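Local coordinates for EVE domain-containing protein (Pseudomonas syringae pv. tomato str. DC3000, PDB 2EVE), which is of unknown function but carries an EVE domain, related to ASCH and PUA domains, and so may bind RNA or a modified nucleic-acid base, at residues F49-G61 with F105-Q117. Residues are numbered along the deposited sequence; the frame is centred on the assembly and turned at random.
Sequences FYHSSCPEPGIAG and FKNVLGLGYLKQQ. With 144 (tris-hydroxymethyl-methyl-ammonium), chain D.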
ATOM      1  N   PHE A  49       4.659   1.167   3.696  1.00  8.01           N
ATOM      2  CA  PHE A  49       3.395   0.794   4.327  1.00  9.01           C
ATOM      3  C   PHE A  49       2.865   2.069   4.988  1.00  9.54           C
ATOM      4  O   PHE A  49       3.382   2.512   6.015  1.00 10.56           O
ATOM      5  CB  PHE A  49       3.662  -0.296   5.378  1.00  9.35           C
ATOM      6  CG  PHE A  49       2.431  -1.044   5.842  1.00  6.74           C
ATOM      7  CD1 PHE A  49       1.336  -0.373   6.384  1.00  9.70           C
ATOM      8  CD2 PHE A  49       2.401  -2.437   5.787  1.00  7.43           C
ATOM      9  CE1 PHE A  49       0.225  -1.085   6.868  1.00  9.46           C
ATOM     10  CE2 PHE A  49       1.305  -3.152   6.266  1.00  7.29           C
ATOM     11  CZ  PHE A  49       0.213  -2.480   6.807  1.00  8.84           C
ATOM     12  N   TYR A  50       1.836   2.657   4.390  1.00  8.70           N
ATOM     13  CA  TYR A  50       1.258   3.898   4.894  1.00  9.06           C
ATOM     14  C   TYR A  50      -0.011   3.671   5.714  1.00  8.94           C
ATOM     15  O   TYR A  50      -0.970   3.058   5.242  1.00 11.19           O
ATOM     16  CB  TYR A  50       0.975   4.826   3.705  1.00  9.13           C
ATOM     17  CG  TYR A  50       0.348   6.155   4.061  1.00  9.87           C
ATOM     18  CD1 TYR A  50      -1.029   6.274   4.243  1.00 11.50           C
ATOM     19  CD2 TYR A  50       1.136   7.293   4.217  1.00 12.23           C
ATOM     20  CE1 TYR A  50      -1.608   7.501   4.574  1.00 12.91           C
ATOM     21  CE2 TYR A  50       0.569   8.520   4.547  1.00 12.29           C
ATOM     22  CZ  TYR A  50      -0.796   8.617   4.723  1.00 13.65           C
ATOM     23  OH  TYR A  50      -1.352   9.828   5.050  1.00 15.88           O
ATOM     24  N   HIS A  51       0.001   4.162   6.952  1.00 10.75           N
ATOM     25  CA  HIS A  51      -1.146   4.040   7.845  1.00 10.08           C
ATOM     26  C   HIS A  51      -2.133   5.161   7.552  1.00 12.16           C
ATOM     27  O   HIS A  51      -1.803   6.337   7.686  1.00 14.16           O
ATOM     28  CB  HIS A  51      -0.696   4.117   9.307  1.00 10.63           C
ATOM     29  CG  HIS A  51      -0.115   2.840   9.828  1.00 11.73           C
ATOM     30  ND1 HIS A  51       0.350   2.710  11.118  1.00 10.66           N
ATOM     31  CD2 HIS A  51       0.052   1.630   9.243  1.00 11.16           C
ATOM     32  CE1 HIS A  51       0.778   1.474  11.306  1.00 11.89           C
ATOM     33  NE2 HIS A  51       0.608   0.798  10.185  1.00 11.10           N
ATOM     34  N   SER A  52      -3.347   4.783   7.162  1.00 12.42           N
ATOM     35  CA  SER A  52      -4.393   5.742   6.821  1.00 16.15           C
ATOM     36  C   SER A  52      -5.566   5.713   7.802  1.00 16.89           C
ATOM     37  O   SER A  52      -5.745   4.743   8.536  1.00 18.32           O
ATOM     38  CB  SER A  52      -4.902   5.447   5.407  1.00 16.99           C
ATOM     39  OG  SER A  52      -5.446   4.137   5.333  1.00 20.36           O
ATOM     40  N   SER A  53      -6.363   6.779   7.802  1.00 18.58           N
ATOM     41  CA  SER A  53      -7.530   6.886   8.683  1.00 19.85           C
ATOM     42  C   SER A  53      -7.213   6.466  10.113  1.00 20.01           C
ATOM     43  O   SER A  53      -7.809   5.527  10.639  1.00 22.94           O
ATOM     44  CB  SER A  53      -8.676   6.020   8.151  1.00 20.95           C
ATOM     45  OG  SER A  53      -9.047   6.404   6.840  1.00 25.74           O
ATOM     46  N   CYS A  54      -6.279   7.169  10.741  1.00 19.85           N
ATOM     47  CA  CYS A  54      -5.878   6.858  12.106  1.00 20.07           C
ATOM     48  C   CYS A  54      -5.350   8.113  12.792  1.00 21.81           C
ATOM     49  O   CYS A  54      -5.171   9.148  12.149  1.00 21.83           O
ATOM     50  CB  CYS A  54      -4.801   5.770  12.093  1.00 18.59           C
ATOM     51  SG  CYS A  54      -3.311   6.215  11.177  1.00 17.88           S
ATOM     52  N   PRO A  55      -5.092   8.040  14.109  1.00 22.18           N
ATOM     53  CA  PRO A  55      -4.586   9.207  14.836  1.00 23.15           C
ATOM     54  C   PRO A  55      -3.206   9.689  14.394  1.00 23.52           C
ATOM     55  O   PRO A  55      -2.883  10.867  14.531  1.00 23.50           O
ATOM     56  CB  PRO A  55      -4.605   8.743  16.290  1.00 23.38           C
ATOM     57  CG  PRO A  55      -4.358   7.276  16.175  1.00 26.30           C
ATOM     58  CD  PRO A  55      -5.249   6.888  15.016  1.00 22.80           C
ATOM     59  N   GLU A  56      -2.392   8.783  13.863  1.00 22.73           N
ATOM     60  CA  GLU A  56      -1.056   9.156  13.414  1.00 23.01           C
ATOM     61  C   GLU A  56      -0.789   8.630  12.008  1.00 21.94           C
ATOM     62  O   GLU A  56      -0.014   7.692  11.822  1.00 23.16           O
ATOM     63  CB  GLU A  56      -0.005   8.612  14.385  1.00 24.59           C
ATOM     64  CG  GLU A  56       1.388   9.179  14.170  1.00 28.48           C
ATOM     65  CD  GLU A  56       2.401   8.634  15.156  1.00 30.86           C
ATOM     66  OE1 GLU A  56       3.554   9.112  15.146  1.00 34.10           O
ATOM     67  OE2 GLU A  56       2.048   7.726  15.939  1.00 33.16           O
ATOM     68  N   PRO A  57      -1.426   9.237  10.994  1.00 20.02           N
ATOM     69  CA  PRO A  57      -1.253   8.820   9.600  1.00 19.08           C
ATOM     70  C   PRO A  57       0.144   9.096   9.061  1.00 18.06           C
ATOM     71  O   PRO A  57       0.766  10.100   9.404  1.00 18.51           O
ATOM     72  CB  PRO A  57      -2.323   9.626   8.869  1.00 20.02           C
ATOM     73  CG  PRO A  57      -2.357  10.901   9.660  1.00 21.52           C
ATOM     74  CD  PRO A  57      -2.343  10.388  11.083  1.00 21.61           C
ATOM     75  N   GLY A  58       0.637   8.201   8.213  1.00 14.53           N
ATOM     76  CA  GLY A  58       1.960   8.392   7.654  1.00 12.10           C
ATOM     77  C   GLY A  58       2.634   7.077   7.343  1.00 12.14           C
ATOM     78  O   GLY A  58       2.062   6.011   7.563  1.00 11.07           O
ATOM     79  N   ILE A  59       3.854   7.149   6.828  1.00 11.49           N
ATOM     80  CA  ILE A  59       4.599   5.944   6.494  1.00 11.59           C
ATOM     81  C   ILE A  59       5.084   5.284   7.781  1.00 11.77           C
ATOM     82  O   ILE A  59       5.836   5.877   8.554  1.00 11.32           O
ATOM     83  CB  ILE A  59       5.779   6.285   5.577  1.00 10.62           C
ATOM     84  CG1 ILE A  59       5.234   6.855   4.262  1.00 10.72           C
ATOM     85  CG2 ILE A  59       6.623   5.047   5.320  1.00 11.24           C
ATOM     86  CD1 ILE A  59       6.285   7.346   3.303  1.00 10.10           C
ATOM     87  N   ALA A  60       4.648   4.045   7.996  1.00 10.46           N
ATOM     88  CA  ALA A  60       4.981   3.309   9.211  1.00 11.03           C
ATOM     89  C   ALA A  60       6.030   2.217   9.057  1.00 11.26           C
ATOM     90  O   ALA A  60       6.526   1.684  10.054  1.00 11.84           O
ATOM     91  CB  ALA A  60       3.715   2.713   9.799  1.00 11.66           C
ATOM     92  N   GLY A  61       6.363   1.878   7.818  1.00 11.18           N
ATOM     93  CA  GLY A  61       7.350   0.842   7.593  1.00 10.41           C
ATOM     94  C   GLY A  61       7.524   0.492   6.132  1.00 11.27           C
ATOM     95  O   GLY A  61       7.083   1.226   5.243  1.00 11.60           O
ATOM     96  N   PHE A 105       9.193   1.210  11.291  1.00 15.05           N
ATOM     97  CA  PHE A 105       9.789   2.437  11.797  1.00 16.46           C
ATOM     98  C   PHE A 105       9.478   2.655  13.274  1.00 18.59           C
ATOM     99  O   PHE A 105       8.380   2.352  13.742  1.00 18.08           O
ATOM    100  CB  PHE A 105       9.282   3.645  10.996  1.00 15.77           C
ATOM    101  CG  PHE A 105       9.670   3.633   9.534  1.00 14.91           C
ATOM    102  CD1 PHE A 105      10.541   2.675   9.023  1.00 15.70           C
ATOM    103  CD2 PHE A 105       9.171   4.605   8.671  1.00 16.73           C
ATOM    104  CE1 PHE A 105      10.913   2.690   7.675  1.00 17.74           C
ATOM    105  CE2 PHE A 105       9.537   4.629   7.325  1.00 17.85           C
ATOM    106  CZ  PHE A 105      10.408   3.670   6.826  1.00 16.61           C
ATOM    107  N   LYS A 106      10.454   3.181  14.005  1.00 21.57           N
ATOM    108  CA  LYS A 106      10.265   3.461  15.420  1.00 24.10           C
ATOM    109  C   LYS A 106       9.286   4.625  15.516  1.00 23.11           C
ATOM    110  O   LYS A 106       8.465   4.695  16.429  1.00 25.12           O
ATOM    111  CB  LYS A 106      11.596   3.850  16.071  1.00 26.91           C
ATOM    112  CG  LYS A 106      11.488   4.177  17.557  1.00 31.69           C
ATOM    113  CD  LYS A 106      12.815   4.655  18.136  1.00 34.53           C
ATOM    114  CE  LYS A 106      13.885   3.571  18.082  1.00 37.22           C
ATOM    115  NZ  LYS A 106      15.173   4.029  18.683  1.00 38.16           N
ATOM    116  N   ASN A 107       9.379   5.532  14.550  1.00 21.99           N
ATOM    117  CA  ASN A 107       8.513   6.699  14.504  1.00 22.06           C
ATOM    118  C   ASN A 107       7.890   6.846  13.119  1.00 20.95           C
ATOM    119  O   ASN A 107       8.588   6.827  12.105  1.00 20.99           O
ATOM    120  CB  ASN A 107       9.316   7.955  14.851  1.00 23.08           C
ATOM    121  CG  ASN A 107       9.812   7.952  16.286  1.00 23.84           C
ATOM    122  OD1 ASN A 107       9.021   7.998  17.227  1.00 25.65           O
ATOM    123  ND2 ASN A 107      11.127   7.892  16.459  1.00 26.09           N
ATOM    124  N   VAL A 108       6.571   6.982  13.080  1.00 19.50           N
ATOM    125  CA  VAL A 108       5.867   7.133  11.816  1.00 18.53           C
ATOM    126  C   VAL A 108       6.226   8.467  11.160  1.00 17.82           C
ATOM    127  O   VAL A 108       6.407   9.476  11.844  1.00 16.81           O
ATOM    128  CB  VAL A 108       4.332   7.063  12.033  1.00 18.76           C
ATOM    129  CG1 VAL A 108       3.600   7.403  10.745  1.00 17.48           C
ATOM    130  CG2 VAL A 108       3.939   5.667  12.506  1.00 18.67           C
ATOM    131  N   LEU A 109       6.357   8.459   9.835  1.00 16.30           N
ATOM    132  CA  LEU A 109       6.661   9.678   9.089  1.00 16.20           C
ATOM    133  C   LEU A 109       5.315  10.280   8.710  1.00 15.90           C
ATOM    134  O   LEU A 109       4.688   9.862   7.736  1.00 15.67           O
ATOM    135  CB  LEU A 109       7.473   9.361   7.830  1.00 17.79           C
ATOM    136  CG  LEU A 109       8.899   8.854   8.059  1.00 17.49           C
ATOM    137  CD1 LEU A 109       9.549   8.510   6.724  1.00 19.32           C
ATOM    138  CD2 LEU A 109       9.712   9.922   8.783  1.00 20.00           C
ATOM    139  N   GLY A 110       4.879  11.256   9.501  1.00 14.44           N
ATOM    140  CA  GLY A 110       3.595  11.896   9.277  1.00 15.40           C
ATOM    141  C   GLY A 110       3.354  12.501   7.909  1.00 16.05           C
ATOM    142  O   GLY A 110       4.278  12.959   7.239  1.00 15.07           O
ATOM    143  N   LEU A 111       2.091  12.505   7.503  1.00 15.86           N
ATOM    144  CA  LEU A 111       1.696  13.060   6.220  1.00 16.01           C
ATOM    145  C   LEU A 111       2.113  14.525   6.114  1.00 16.85           C
ATOM    146  O   LEU A 111       2.660  14.952   5.095  1.00 17.30           O
ATOM    147  CB  LEU A 111       0.181  12.939   6.045  1.00 16.18           C
ATOM    148  CG  LEU A 111      -0.421  13.550   4.778  1.00 17.09           C
ATOM    149  CD1 LEU A 111       0.125  12.849   3.544  1.00 16.63           C
ATOM    150  CD2 LEU A 111      -1.935  13.426   4.837  1.00 19.07           C
ATOM    151  N   GLY A 112       1.854  15.291   7.168  1.00 17.16           N
ATOM    152  CA  GLY A 112       2.215  16.699   7.162  1.00 18.06           C
ATOM    153  C   GLY A 112       3.706  16.896   6.973  1.00 17.26           C
ATOM    154  O   GLY A 112       4.141  17.809   6.267  1.00 16.93           O
ATOM    155  N   TYR A 113       4.489  16.029   7.606  1.00 18.77           N
ATOM    156  CA  TYR A 113       5.943  16.084   7.525  1.00 18.73           C
ATOM    157  C   TYR A 113       6.415  15.781   6.103  1.00 18.18           C
ATOM    158  O   TYR A 113       7.334  16.423   5.588  1.00 16.43           O
ATOM    159  CB  TYR A 113       6.541  15.086   8.524  1.00 20.69           C
ATOM    160  CG  TYR A 113       8.052  15.058   8.580  1.00 23.25           C
ATOM    161  CD1 TYR A 113       8.795  16.238   8.584  1.00 23.94           C
ATOM    162  CD2 TYR A 113       8.739  13.848   8.660  1.00 25.24           C
ATOM    163  CE1 TYR A 113      10.186  16.213   8.667  1.00 26.69           C
ATOM    164  CE2 TYR A 113      10.128  13.810   8.743  1.00 27.39           C
ATOM    165  CZ  TYR A 113      10.846  14.994   8.745  1.00 27.43           C
ATOM    166  OH  TYR A 113      12.219  14.956   8.819  1.00 31.47           O
ATOM    167  N   LEU A 114       5.777  14.805   5.465  1.00 16.14           N
ATOM    168  CA  LEU A 114       6.134  14.435   4.100  1.00 15.28           C
ATOM    169  C   LEU A 114       5.786  15.555   3.122  1.00 14.59           C
ATOM    170  O   LEU A 114       6.496  15.770   2.142  1.00 15.36           O
ATOM    171  CB  LEU A 114       5.408  13.144   3.702  1.00 15.05           C
ATOM    172  CG  LEU A 114       5.781  11.899   4.514  1.00 13.64           C
ATOM    173  CD1 LEU A 114       4.825  10.758   4.195  1.00 14.69           C
ATOM    174  CD2 LEU A 114       7.217  11.499   4.196  1.00 15.80           C
ATOM    175  N   LYS A 115       4.697  16.269   3.388  1.00 16.64           N
ATOM    176  CA  LYS A 115       4.283  17.364   2.512  1.00 16.83           C
ATOM    177  C   LYS A 115       5.267  18.532   2.552  1.00 18.09           C
ATOM    178  O   LYS A 115       5.260  19.388   1.670  1.00 20.06           O
ATOM    179  CB  LYS A 115       2.881  17.854   2.893  1.00 17.20           C
ATOM    180  CG  LYS A 115       1.765  16.882   2.538  1.00 18.83           C
ATOM    181  CD  LYS A 115       0.400  17.444   2.911  1.00 18.94           C
ATOM    182  CE  LYS A 115      -0.720  16.495   2.507  1.00 20.99           C
ATOM    183  NZ  LYS A 115      -2.060  17.017   2.906  1.00 21.87           N
ATOM    184  N   GLN A 116       6.117  18.564   3.574  1.00 18.60           N
ATOM    185  CA  GLN A 116       7.102  19.630   3.703  1.00 19.74           C
ATOM    186  C   GLN A 116       8.357  19.345   2.883  1.00 20.03           C
ATOM    187  O   GLN A 116       9.253  20.185   2.799  1.00 20.72           O
ATOM    188  CB  GLN A 116       7.488  19.814   5.173  1.00 22.06           C
ATOM    189  CG  GLN A 116       6.358  20.310   6.059  1.00 24.70           C
ATOM    190  CD  GLN A 116       6.743  20.349   7.526  1.00 27.12           C
ATOM    191  OE1 GLN A 116       6.005  20.869   8.362  1.00 30.41           O
ATOM    192  NE2 GLN A 116       7.905  19.791   7.847  1.00 26.68           N
ATOM    193  N   GLN A 117       8.418  18.165   2.272  1.00 19.03           N
ATOM    194  CA  GLN A 117       9.577  17.771   1.476  1.00 18.51           C
ATOM    195  C   GLN A 117       9.424  18.126  -0.001  1.00 19.63           C
ATOM    196  O   GLN A 117       8.560  17.588  -0.693  1.00 17.95           O
ATOM    197  CB  GLN A 117       9.815  16.264   1.610  1.00 17.00           C
ATOM    198  CG  GLN A 117       9.782  15.749   3.044  1.00 16.39           C
ATOM    199  CD  GLN A 117      10.692  16.539   3.967  1.00 18.28           C
ATOM    200  OE1 GLN A 117      11.856  16.783   3.650  1.00 20.31           O
ATOM    201  NE2 GLN A 117      10.167  16.931   5.121  1.00 16.74           N
TER
HETATM  202  C1  144 D 303      -6.397   8.745   5.075  1.00 26.65           C
HETATM  203  N   144 D 303      -6.057   9.197   3.732  1.00 29.02           N
HETATM  204  C2  144 D 303      -4.909  10.158   3.830  1.00 29.15           C
HETATM  205  O2  144 D 303      -3.902  10.416   4.828  1.00 30.24           O
HETATM  206  C3  144 D 303      -7.347   9.778   3.163  1.00 28.61           C
HETATM  207  O3  144 D 303      -7.239  10.264   1.809  1.00 31.08           O
HETATM  208  C4  144 D 303      -5.588   7.987   3.024  1.00 29.31           C
HETATM  209  O4  144 D 303      -6.419   6.671   2.662  1.00 33.20           O
HETATM  210  O   HOH W   1       5.178   7.095  15.606  1.00 22.35           O
HETATM  211  O   HOH W   2       6.266  10.064  14.499  1.00 37.41           O
HETATM  212  O   HOH W   3       5.808   2.286  12.633  1.00 19.12           O
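Ile59 and Leu109 form an antiparallel hydrogen-bonded pair: Leu109 N donates almost straight to Ile59 O (2.9 Å, 172° at the hydrogen), and Ile59 N returns a more bent bond to Leu109 O (139°). In the adjoining non-hydrogen-bonded pair, Gly58 passes Gly110 at a CA-CA distance of 4.2 Å; its positive phi with fully extended psi by itself calls for glycine, and Gly58 CA lies 3.1 Å from Leu109 O. Before the corner at Lys106 and Asn107, Phe105 N hydrogen-bonds Ala60 O, and the Phe105 ring lies with one face over Gly61 CA, 3.9 Å from the ring centroid and 10° off its normal, a CH-pi contact. Ile59 CG2, anti to the backbone N, meets Phe105 CE2 at 3.6 Å, while Ile59 CD1 reaches Leu114 CD1 (3.8 Å). On the other face Val108 CG2 rests on Ala60 CB, and two waters link Glu56 OE1 to Val108 N and O. Tyr50 OH hydrogen-bonds O2 of the tris ligand (2.6 Å); beside it Leu111, following N-cap Gly110, lines the pocket, its N weakly bonded to Pro57 O (3.3 Å). Ala60 and Gly61 face Phe49 in a classic beta bulge. Strand 58-71 runs between 46-51 and 95-110, with Leu109 and Phe105 against helix 139-149 and Ala60 against helix 15-21.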